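Local coordinates for protein uncharacterized metal-dependent hydrolase (Pyrococcus horikoshii, PDB 3IGH) that is uncharacterised but, as a metal-dependent member of the amidohydrolase family, probably hydrolyses carbon-nitrogen bonds other than peptide bonds, at residues S154-E159 with K165-E170; F130-C135 with E171-I176; K4-G9 with A465-L470. One frame throughout, in Å; residues are numbered along the deposited sequence. Where two conformers were deposited one is given.

Contact 1 (S154-E159 with K165-E170). With SO4 (sulfate ion), chain P.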
loop_
_atom_site.group_PDB
_atom_site.type_symbol
_atom_site.label_atom_id
_atom_site.label_comp_id
_atom_site.label_asym_id
_atom_site.label_seq_id
_atom_site.Cartn_x
_atom_site.Cartn_y
_atom_site.Cartn_z
ATOM N N SER A 154 29.221 -29.474 10.117
ATOM C CA SER A 154 28.582 -30.717 9.661
ATOM C C SER A 154 29.426 -31.417 8.593
ATOM O O SER A 154 30.443 -30.876 8.143
ATOM C CB SER A 154 27.152 -30.466 9.149
ATOM O OG SER A 154 27.127 -30.022 7.806
ATOM N N LYS A 155 28.995 -32.616 8.189
ATOM C CA LYS A 155 29.647 -33.366 7.102
ATOM C C LYS A 155 29.496 -32.695 5.728
ATOM O O LYS A 155 30.300 -32.931 4.821
ATOM C CB LYS A 155 29.159 -34.821 7.059
ATOM C CG LYS A 155 27.669 -35.024 7.294
ATOM C CD LYS A 155 26.902 -35.243 6.007
ATOM C CE LYS A 155 25.474 -35.680 6.302
ATOM N NZ LYS A 155 24.678 -35.857 5.057
ATOM N N ASP A 156 28.481 -31.843 5.601
ATOM C CA ASP A 156 28.215 -31.089 4.380
ATOM C C ASP A 156 29.027 -29.789 4.264
ATOM O O ASP A 156 28.963 -29.090 3.247
ATOM C CB ASP A 156 26.720 -30.795 4.284
ATOM C CG ASP A 156 25.888 -32.050 4.087
ATOM O OD1 ASP A 156 26.403 -33.024 3.496
ATOM O OD2 ASP A 156 24.708 -32.053 4.510
ATOM N N PHE A 157 29.791 -29.477 5.305
ATOM C CA PHE A 157 30.672 -28.320 5.307
ATOM C C PHE A 157 32.093 -28.760 5.650
ATOM O O PHE A 157 32.411 -29.064 6.803
ATOM C CB PHE A 157 30.146 -27.240 6.272
ATOM C CG PHE A 157 31.109 -26.096 6.526
ATOM C CD1 PHE A 157 31.876 -25.542 5.496
ATOM C CD2 PHE A 157 31.209 -25.541 7.802
ATOM C CE1 PHE A 157 32.754 -24.487 5.741
ATOM C CE2 PHE A 157 32.078 -24.481 8.055
ATOM C CZ PHE A 157 32.852 -23.951 7.022
ATOM N N ASP A 158 32.940 -28.790 4.629
ATOM C CA ASP A 158 34.341 -29.129 4.806
ATOM C C ASP A 158 35.109 -27.840 5.028
ATOM O O ASP A 158 35.276 -27.034 4.112
ATOM C CB ASP A 158 34.866 -29.881 3.584
ATOM C CG ASP A 158 36.219 -30.542 3.828
ATOM O OD1 ASP A 158 36.280 -31.788 3.758
ATOM O OD2 ASP A 158 37.218 -29.824 4.075
ATOM N N GLU A 159 35.585 -27.661 6.255
ATOM C CA GLU A 159 36.171 -26.393 6.675
ATOM C C GLU A 159 37.559 -26.152 6.074
ATOM O O GLU A 159 37.949 -25.006 5.841
ATOM C CB GLU A 159 36.169 -26.294 8.210
ATOM C CG GLU A 159 34.857 -26.824 8.821
ATOM C CD GLU A 159 34.560 -26.341 10.234
ATOM O OE1 GLU A 159 33.503 -26.753 10.780
ATOM O OE2 GLU A 159 35.362 -25.556 10.794
ATOM N N LYS A 165 27.965 -27.859 0.699
ATOM C CA LYS A 165 26.971 -28.582 -0.097
ATOM C C LYS A 165 25.750 -28.964 0.726
ATOM O O LYS A 165 25.742 -28.797 1.948
ATOM C CB LYS A 165 27.594 -29.830 -0.744
ATOM C CG LYS A 165 28.174 -30.845 0.242
ATOM C CD LYS A 165 28.934 -31.953 -0.484
ATOM C CE LYS A 165 29.498 -32.979 0.489
ATOM N NZ LYS A 165 28.422 -33.752 1.166
ATOM N N GLU A 166 24.725 -29.466 0.036
ATOM C CA GLU A 166 23.485 -29.969 0.642
ATOM C C GLU A 166 22.844 -28.988 1.631
ATOM O O GLU A 166 22.529 -27.855 1.250
ATOM C CB GLU A 166 23.694 -31.375 1.229
ATOM C CG GLU A 166 24.067 -32.425 0.163
ATOM C CD GLU A 166 24.399 -33.799 0.745
ATOM O OE1 GLU A 166 23.659 -34.281 1.632
ATOM O OE2 GLU A 166 25.398 -34.405 0.298
ATOM N N LYS A 167 22.678 -29.390 2.890
ATOM C CA LYS A 167 21.991 -28.530 3.853
ATOM C C LYS A 167 22.859 -27.386 4.376
ATOM O O LYS A 167 22.325 -26.381 4.843
ATOM C CB LYS A 167 21.348 -29.326 4.994
ATOM C CG LYS A 167 22.306 -29.957 5.981
ATOM C CD LYS A 167 21.523 -30.645 7.099
ATOM C CE LYS A 167 22.413 -31.531 7.956
ATOM N NZ LYS A 167 23.410 -30.749 8.743
ATOM N N SER A 168 24.183 -27.533 4.283
ATOM C CA SER A 168 25.100 -26.435 4.602
ATOM C C SER A 168 25.019 -25.314 3.564
ATOM O O SER A 168 25.215 -24.142 3.897
ATOM C CB SER A 168 26.536 -26.932 4.733
ATOM O OG SER A 168 26.655 -27.815 5.832
ATOM N N LEU A 169 24.744 -25.681 2.311
ATOM C CA LEU A 169 24.538 -24.699 1.246
ATOM C C LEU A 169 23.209 -23.985 1.431
ATOM O O LEU A 169 23.104 -22.776 1.182
ATOM C CB LEU A 169 24.609 -25.346 -0.141
ATOM C CG LEU A 169 24.520 -24.331 -1.291
ATOM C CD1 LEU A 169 25.699 -23.362 -1.266
ATOM C CD2 LEU A 169 24.427 -25.023 -2.620
ATOM N N GLU A 170 22.204 -24.748 1.859
ATOM C CA GLU A 170 20.899 -24.211 2.228
ATOM C C GLU A 170 21.064 -23.187 3.358
ATOM O O GLU A 170 20.439 -22.126 3.342
ATOM C CB GLU A 170 19.982 -25.362 2.657
ATOM C CG GLU A 170 18.557 -24.977 3.054
ATOM C CD GLU A 170 17.788 -26.141 3.672
ATOM O OE1 GLU A 170 18.112 -27.312 3.371
ATOM O OE2 GLU A 170 16.855 -25.883 4.463
HETATM S S SO4 P . 25.679 -33.716 10.492
HETATM O O1 SO4 P . 25.018 -33.014 9.399
HETATM O O2 SO4 P . 27.124 -33.712 10.291
HETATM O O3 SO4 P . 25.378 -33.048 11.755
HETATM O O4 SO4 P . 25.191 -35.093 10.530
#
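D156 carries the tight part of this contact, at the start of helix 166-180. Its carbonyl O accepts the backbone N of K165 at 3.0 Å. Its CB rests against S168 OG, and its side chain crosses those of K165, E166 and K167 at about right angles. K165 bends at its last torsion (chi4 67°), bringing NZ to 3.2 Å from D156 OD1 on the anti side, 21° out of the carboxylate plane. Inside the type I turn from S154 to F157, S154 OG receives D156 N in an ST turn and lies 3.0 Å from S168 OG, a weak hydrogen bond.

The outer side is looser and more exposed. K155 NZ makes long salt bridges to E166 OE1, 3.9 Å away, and to D156 OD1. A sulfate, probably from the crystallisation liquor, links K155 N with K167 NZ, which meets its O1 at 2.9 Å.

D156 OD1 and E166 OE1 approach to 3.5 Å, but K165 NZ also pairs with E166 OE2. This shared ammonium, helped weakly by K155, probably offsets the repulsion between the two carboxylates.

Contact 2 (F130-C135 with E171-I176)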
loop_
_atom_site.group_PDB
_atom_site.type_symbol
_atom_site.label_atom_id
_atom_site.label_comp_id
_atom_site.label_asym_id
_atom_site.label_seq_id
_atom_site.Cartn_x
_atom_site.Cartn_y
_atom_site.Cartn_z
ATOM N N PHE A 130 32.514 -16.079 -2.598
ATOM C CA PHE A 130 31.603 -17.211 -2.522
ATOM C C PHE A 130 31.280 -17.619 -3.965
ATOM O O PHE A 130 30.717 -16.825 -4.722
ATOM C CB PHE A 130 30.333 -16.793 -1.774
ATOM C CG PHE A 130 29.372 -17.923 -1.514
ATOM C CD1 PHE A 130 29.488 -18.692 -0.367
ATOM C CD2 PHE A 130 28.336 -18.205 -2.408
ATOM C CE1 PHE A 130 28.607 -19.727 -0.105
ATOM C CE2 PHE A 130 27.449 -19.246 -2.156
ATOM C CZ PHE A 130 27.579 -20.003 -0.999
ATOM N N ILE A 131 31.665 -18.831 -4.360
ATOM C CA ILE A 131 31.505 -19.238 -5.772
ATOM C C ILE A 131 30.697 -20.515 -5.963
ATOM O O ILE A 131 31.071 -21.593 -5.493
ATOM C CB ILE A 131 32.854 -19.287 -6.565
ATOM C CG1 ILE A 131 33.877 -20.236 -5.916
ATOM C CG2 ILE A 131 33.440 -17.890 -6.712
ATOM C CD1 ILE A 131 35.054 -20.595 -6.835
ATOM N N TYR A 132 29.575 -20.377 -6.668
ATOM C CA TYR A 132 28.714 -21.510 -6.963
ATOM C C TYR A 132 29.299 -22.350 -8.084
ATOM O O TYR A 132 29.750 -21.813 -9.093
ATOM C CB TYR A 132 27.349 -21.025 -7.427
ATOM C CG TYR A 132 26.453 -20.507 -6.338
ATOM C CD1 TYR A 132 25.751 -21.388 -5.507
ATOM C CD2 TYR A 132 26.271 -19.135 -6.159
ATOM C CE1 TYR A 132 24.898 -20.907 -4.510
ATOM C CE2 TYR A 132 25.423 -18.645 -5.165
ATOM C CZ TYR A 132 24.739 -19.535 -4.351
ATOM O OH TYR A 132 23.906 -19.049 -3.372
ATOM N N ARG A 133 29.274 -23.665 -7.895
ATOM C CA ARG A 133 29.504 -24.608 -8.986
ATOM C C ARG A 133 28.340 -24.511 -9.961
ATOM O O ARG A 133 27.231 -24.129 -9.578
ATOM C CB ARG A 133 29.577 -26.042 -8.452
ATOM C CG ARG A 133 30.084 -27.075 -9.481
ATOM C CD ARG A 133 30.024 -28.508 -8.973
ATOM N NE ARG A 133 30.367 -29.427 -10.057
ATOM C CZ ARG A 133 29.489 -29.980 -10.895
ATOM N NH1 ARG A 133 28.189 -29.738 -10.776
ATOM N NH2 ARG A 133 29.914 -30.789 -11.854
ATOM N N LYS A 134 28.617 -24.817 -11.226
ATOM C CA LYS A 134 27.600 -25.149 -12.224
ATOM C C LYS A 134 26.478 -25.961 -11.563
ATOM O O LYS A 134 26.748 -26.910 -10.818
ATOM C CB LYS A 134 28.286 -25.959 -13.336
ATOM C CG LYS A 134 27.439 -26.339 -14.526
ATOM C CD LYS A 134 28.090 -27.481 -15.300
ATOM C CE LYS A 134 27.735 -28.838 -14.700
ATOM N NZ LYS A 134 28.062 -29.950 -15.631
ATOM N N CYS A 135 25.231 -25.554 -11.806
ATOM C CA CYS A 135 24.013 -26.204 -11.253
ATOM C C CYS A 135 23.639 -25.818 -9.818
ATOM O O CYS A 135 22.596 -26.246 -9.317
ATOM C CB CYS A 135 24.009 -27.739 -11.442
ATOM S SG CYS A 135 24.293 -28.268 -13.158
ATOM N N GLU A 171 21.917 -23.513 4.330
ATOM C CA GLU A 171 22.206 -22.601 5.438
ATOM C C GLU A 171 22.939 -21.361 4.929
ATOM O O GLU A 171 22.569 -20.241 5.271
ATOM C CB GLU A 171 23.025 -23.286 6.542
ATOM C CG GLU A 171 23.270 -22.403 7.769
ATOM C CD GLU A 171 24.292 -22.978 8.744
ATOM O OE1 GLU A 171 25.251 -23.650 8.305
ATOM O OE2 GLU A 171 24.140 -22.739 9.960
ATOM N N ALA A 172 23.958 -21.567 4.097
ATOM C CA ALA A 172 24.740 -20.465 3.545
ATOM C C ALA A 172 23.877 -19.483 2.755
ATOM O O ALA A 172 24.058 -18.270 2.882
ATOM C CB ALA A 172 25.878 -20.993 2.672
ATOM N N ARG A 173 22.920 -19.994 2.022
ATOM C CA ARG A 173 22.067 -19.160 1.230
ATOM C C ARG A 173 21.152 -18.341 2.098
ATOM O O ARG A 173 20.945 -17.196 1.841
ATOM C CB ARG A 173 21.221 -20.022 0.355
ATOM C CG ARG A 173 21.854 -20.405 -0.886
ATOM C CD ARG A 173 20.799 -20.428 -1.927
ATOM N NE ARG A 173 20.985 -21.562 -2.788
ATOM C CZ ARG A 173 21.020 -21.477 -4.104
ATOM N NH1 ARG A 173 21.220 -22.560 -4.823
ATOM N NH2 ARG A 173 20.845 -20.306 -4.687
ATOM N N LYS A 174 20.600 -18.974 3.114
ATOM C CA LYS A 174 19.747 -18.304 4.099
ATOM C C LYS A 174 20.503 -17.172 4.800
ATOM O O LYS A 174 19.982 -16.064 4.940
ATOM C CB LYS A 174 19.228 -19.324 5.121
ATOM C CG LYS A 174 18.099 -18.820 6.017
ATOM C CD LYS A 174 17.595 -19.939 6.929
ATOM C CE LYS A 174 16.219 -19.635 7.522
ATOM N NZ LYS A 174 16.286 -18.756 8.726
ATOM N N VAL A 175 21.742 -17.454 5.205
ATOM C CA VAL A 175 22.594 -16.478 5.890
ATOM C C VAL A 175 22.969 -15.297 4.983
ATOM O O VAL A 175 22.928 -14.133 5.405
ATOM C CB VAL A 175 23.861 -17.175 6.473
ATOM C CG1 VAL A 175 24.892 -16.164 6.930
ATOM C CG2 VAL A 175 23.475 -18.083 7.637
ATOM N N ILE A 176 23.317 -15.596 3.733
ATOM C CA ILE A 176 23.560 -14.552 2.742
ATOM C C ILE A 176 22.313 -13.673 2.582
ATOM O O ILE A 176 22.399 -12.452 2.654
ATOM C CB ILE A 176 23.999 -15.142 1.367
ATOM C CG1 ILE A 176 25.407 -15.746 1.462
ATOM C CG2 ILE A 176 23.990 -14.060 0.275
ATOM C CD1 ILE A 176 25.730 -16.718 0.327
#
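One face of the F130 ring is covered by I176 CD1, which sits over the ring centre 3.9 Å from the centroid and 8° off the normal, a CH-pi contact. A172 CB approaches the same ring obliquely, 4.1 Å from F130 CE1. At the ring edge, in its plane, stands CE1 of Y132; in return F130 CE2 lies over one face of the Y132 ring, shifted toward the rim. The phenol end of Y132 then meets R173, with Y132 OH 3.5 Å from R173 CG. The guanidinium turns one face to Y132, with Y132 CE1 3.9 Å above its centre and the two planes 39° apart. R173 was modelled in two conformers, so this outer half is less certain than the F130 half.

The elements joined are strand 129-133 and helix 166-180, which packs on a mixed sheet; the axes of 130-133 and 171-176 approach to 12.0 Å. Both belong to an alpha/beta insertion of the amidohydrolase fold, built from the chain between barrel strands 58-68 and 202-210. F130 and Y132, alternate residues of the strand, face the helix, while A172 and I176, one turn apart, answer from it.

F130 reaches the helix because its CG stands anti to the backbone N (chi1 -174°), directing the ring toward A172 and I176. Replacing F130 by alanine would probably open a gap next to A172 and I176 CD1 and take away the neighbour over one face of the Y132 ring. M145 and L149 of helix 143-149 also touch I176, and F104 of the neighbouring strand touches both F130 and I176, continuing the apolar layer. Farther out, R173 and Y132 both touch F136, whose ring meets that of Y132.

Contact 3 (K4-G9 with A465-L470)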
loop_
_atom_site.group_PDB
_atom_site.type_symbol
_atom_site.label_atom_id
_atom_site.label_comp_id
_atom_site.label_asym_id
_atom_site.label_seq_id
_atom_site.Cartn_x
_atom_site.Cartn_y
_atom_site.Cartn_z
ATOM N N LYS A 4 -1.947 11.891 -23.835
ATOM C CA LYS A 4 -1.283 11.699 -25.106
ATOM C C LYS A 4 -1.973 10.780 -26.081
ATOM O O LYS A 4 -2.719 9.923 -25.692
ATOM C CB LYS A 4 0.163 11.316 -24.911
ATOM C CG LYS A 4 0.372 9.945 -24.439
ATOM C CD LYS A 4 1.837 9.556 -24.457
ATOM C CE LYS A 4 2.234 8.941 -23.125
ATOM N NZ LYS A 4 2.957 7.636 -23.188
ATOM N N ALA A 5 -1.724 10.988 -27.358
ATOM C CA ALA A 5 -2.203 10.089 -28.398
ATOM C C ALA A 5 -1.043 9.383 -29.090
ATOM O O ALA A 5 -0.001 9.988 -29.346
ATOM C CB ALA A 5 -3.065 10.829 -29.412
ATOM N N LEU A 6 -1.226 8.091 -29.346
ATOM C CA LEU A 6 -0.338 7.319 -30.200
ATOM C C LEU A 6 -1.123 7.094 -31.479
ATOM O O LEU A 6 -2.150 6.416 -31.461
ATOM C CB LEU A 6 0.013 5.964 -29.569
ATOM C CG LEU A 6 0.747 5.826 -28.232
ATOM C CD1 LEU A 6 1.141 4.363 -28.019
ATOM C CD2 LEU A 6 1.983 6.711 -28.152
ATOM N N ILE A 7 -0.653 7.684 -32.579
ATOM C CA ILE A 7 -1.396 7.690 -33.844
ATOM C C ILE A 7 -0.525 7.228 -35.012
ATOM O O ILE A 7 0.704 7.174 -34.889
ATOM C CB ILE A 7 -1.962 9.105 -34.186
ATOM C CG1 ILE A 7 -0.829 10.125 -34.378
ATOM C CG2 ILE A 7 -2.975 9.573 -33.131
ATOM C CD1 ILE A 7 -1.120 11.172 -35.425
ATOM N N ASN A 8 -1.177 6.920 -36.138
ATOM C CA ASN A 8 -0.513 6.568 -37.407
ATOM C C ASN A 8 0.431 5.370 -37.253
ATOM O O ASN A 8 1.629 5.430 -37.565
ATOM C CB ASN A 8 0.190 7.792 -38.025
ATOM C CG ASN A 8 0.685 7.539 -39.444
ATOM O OD1 ASN A 8 -0.035 6.991 -40.282
ATOM N ND2 ASN A 8 1.928 7.930 -39.712
ATOM N N GLY A 9 -0.129 4.292 -36.720
ATOM C CA GLY A 9 0.620 3.072 -36.490
ATOM C C GLY A 9 -0.322 1.907 -36.366
ATOM O O GLY A 9 -1.536 2.065 -36.482
ATOM N N ALA A 465 -1.551 1.517 -19.674
ATOM C CA ALA A 465 -0.866 1.674 -20.956
ATOM C C ALA A 465 0.580 1.198 -20.861
ATOM O O ALA A 465 1.524 1.998 -20.925
ATOM C CB ALA A 465 -0.929 3.129 -21.420
ATOM N N GLU A 466 0.744 -0.109 -20.692
ATOM C CA GLU A 466 2.059 -0.734 -20.709
ATOM C C GLU A 466 2.217 -1.354 -22.073
ATOM O O GLU A 466 1.582 -2.361 -22.390
ATOM C CB GLU A 466 2.193 -1.821 -19.629
ATOM C CG GLU A 466 1.810 -1.381 -18.224
ATOM C CD GLU A 466 2.792 -0.410 -17.597
ATOM O OE1 GLU A 466 3.790 -0.034 -18.240
ATOM O OE2 GLU A 466 2.564 -0.025 -16.438
ATOM N N TYR A 467 3.051 -0.731 -22.889
ATOM C CA TYR A 467 3.184 -1.148 -24.267
ATOM C C TYR A 467 4.632 -1.085 -24.691
ATOM O O TYR A 467 5.459 -0.427 -24.042
ATOM C CB TYR A 467 2.292 -0.278 -25.184
ATOM C CG TYR A 467 2.647 1.197 -25.157
ATOM C CD1 TYR A 467 3.653 1.711 -25.983
ATOM C CD2 TYR A 467 1.978 2.078 -24.307
ATOM C CE1 TYR A 467 3.992 3.056 -25.955
ATOM C CE2 TYR A 467 2.309 3.434 -24.273
ATOM C CZ TYR A 467 3.315 3.913 -25.102
ATOM O OH TYR A 467 3.655 5.247 -25.082
ATOM N N ILE A 468 4.941 -1.779 -25.779
ATOM C CA ILE A 468 6.255 -1.683 -26.397
ATOM C C ILE A 468 6.080 -1.318 -27.864
ATOM O O ILE A 468 5.080 -1.684 -28.489
ATOM C CB ILE A 468 7.117 -2.973 -26.203
ATOM C CG1 ILE A 468 6.391 -4.234 -26.680
ATOM C CG2 ILE A 468 7.493 -3.143 -24.729
ATOM C CD1 ILE A 468 7.159 -5.535 -26.394
ATOM N N ILE A 469 7.034 -0.562 -28.391
ATOM C CA ILE A 469 6.982 -0.102 -29.776
ATOM C C ILE A 469 7.968 -0.927 -30.599
ATOM O O ILE A 469 9.145 -1.046 -30.247
ATOM C CB ILE A 469 7.269 1.430 -29.886
ATOM C CG1 ILE A 469 6.233 2.219 -29.065
ATOM C CG2 ILE A 469 7.249 1.893 -31.350
ATOM C CD1 ILE A 469 6.372 3.742 -29.131
ATOM N N LEU A 470 7.475 -1.517 -31.683
ATOM C CA LEU A 470 8.302 -2.371 -32.532
ATOM C C LEU A 470 8.392 -1.835 -33.965
ATOM O O LEU A 470 7.489 -1.128 -34.428
ATOM C CB LEU A 470 7.772 -3.812 -32.514
ATOM C CG LEU A 470 7.560 -4.472 -31.139
ATOM C CD1 LEU A 470 6.871 -5.805 -31.292
ATOM C CD2 LEU A 470 8.870 -4.630 -30.363
#
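Y467 reaches from strand 467-470 to K4 and L6 of strand 3-7, which come to meet it from the opposite direction. Its CB points toward strand 3-7, and CG takes the position between the backbone N and the carbonyl carbon (chi1 61°). From there the ring runs out with one face against L6. CD1 lies 4.2 Å from L6 CD1, and the next atom, CE1, closes to 3.8 Å. CZ comes nearest, at 3.7 Å, while CE2 is 4.0 Å from the same methyl. L6 CD1 therefore rides over the ring face, shifted toward the rim at the phenol end, in a CH-pi contact 20° off the normal. At the tip, OH meets two groups: L6 CD2 brushes it, and K4 NZ donates a weak hydrogen bond of 3.1 Å, arriving at the edge near the ring plane. I469 CG1, two residues along the same strand, also lies at the ring edge in its plane.

Strand 3-7 is an inner strand of a four-stranded mixed sheet, whereas strand 467-470 pairs antiparallel with strand 58-68. The contact thus brings together the two ends of the chain, consistent with the composite beta domain that accompanies the barrel in amidohydrolases. I26 of strand 23-27 touches K4 and Y467, and V59 and L459 also pack on the tyrosine.

K203 adds a cation-pi contact to the Y467 ring and bonds to the tyrosine carbonyl O. The aromatic group therefore serves two ammonium groups by different means, its pi electrons for K203 and its hydroxyl oxygen for K4; their positive charge would probably polarise the phenol and make its hydroxyl a somewhat stronger proton donor.

From the N terminus, strand 3-7 begins contact 3, whose partner comes 456 residues later. The chain then enters the barrel and the inserted alpha/beta part, where F130-C135 begins contact 2 and S154-E159 begins contact 1. Contact 1 closes first, at K165-E170; the same helix runs on into E171-I176 and closes contact 2. The three loops are nested and none cross. Contacts 1 and 2 fasten helix 166-180 to the 154-159 turn and to strand 129-133, and they touch, since L169 packs on F130 and Y132. Contact 3 closes last, joining strands 3-7 and 467-470 on the opposite side of the chain's centre, its centre about 43 Å from that of contact 2.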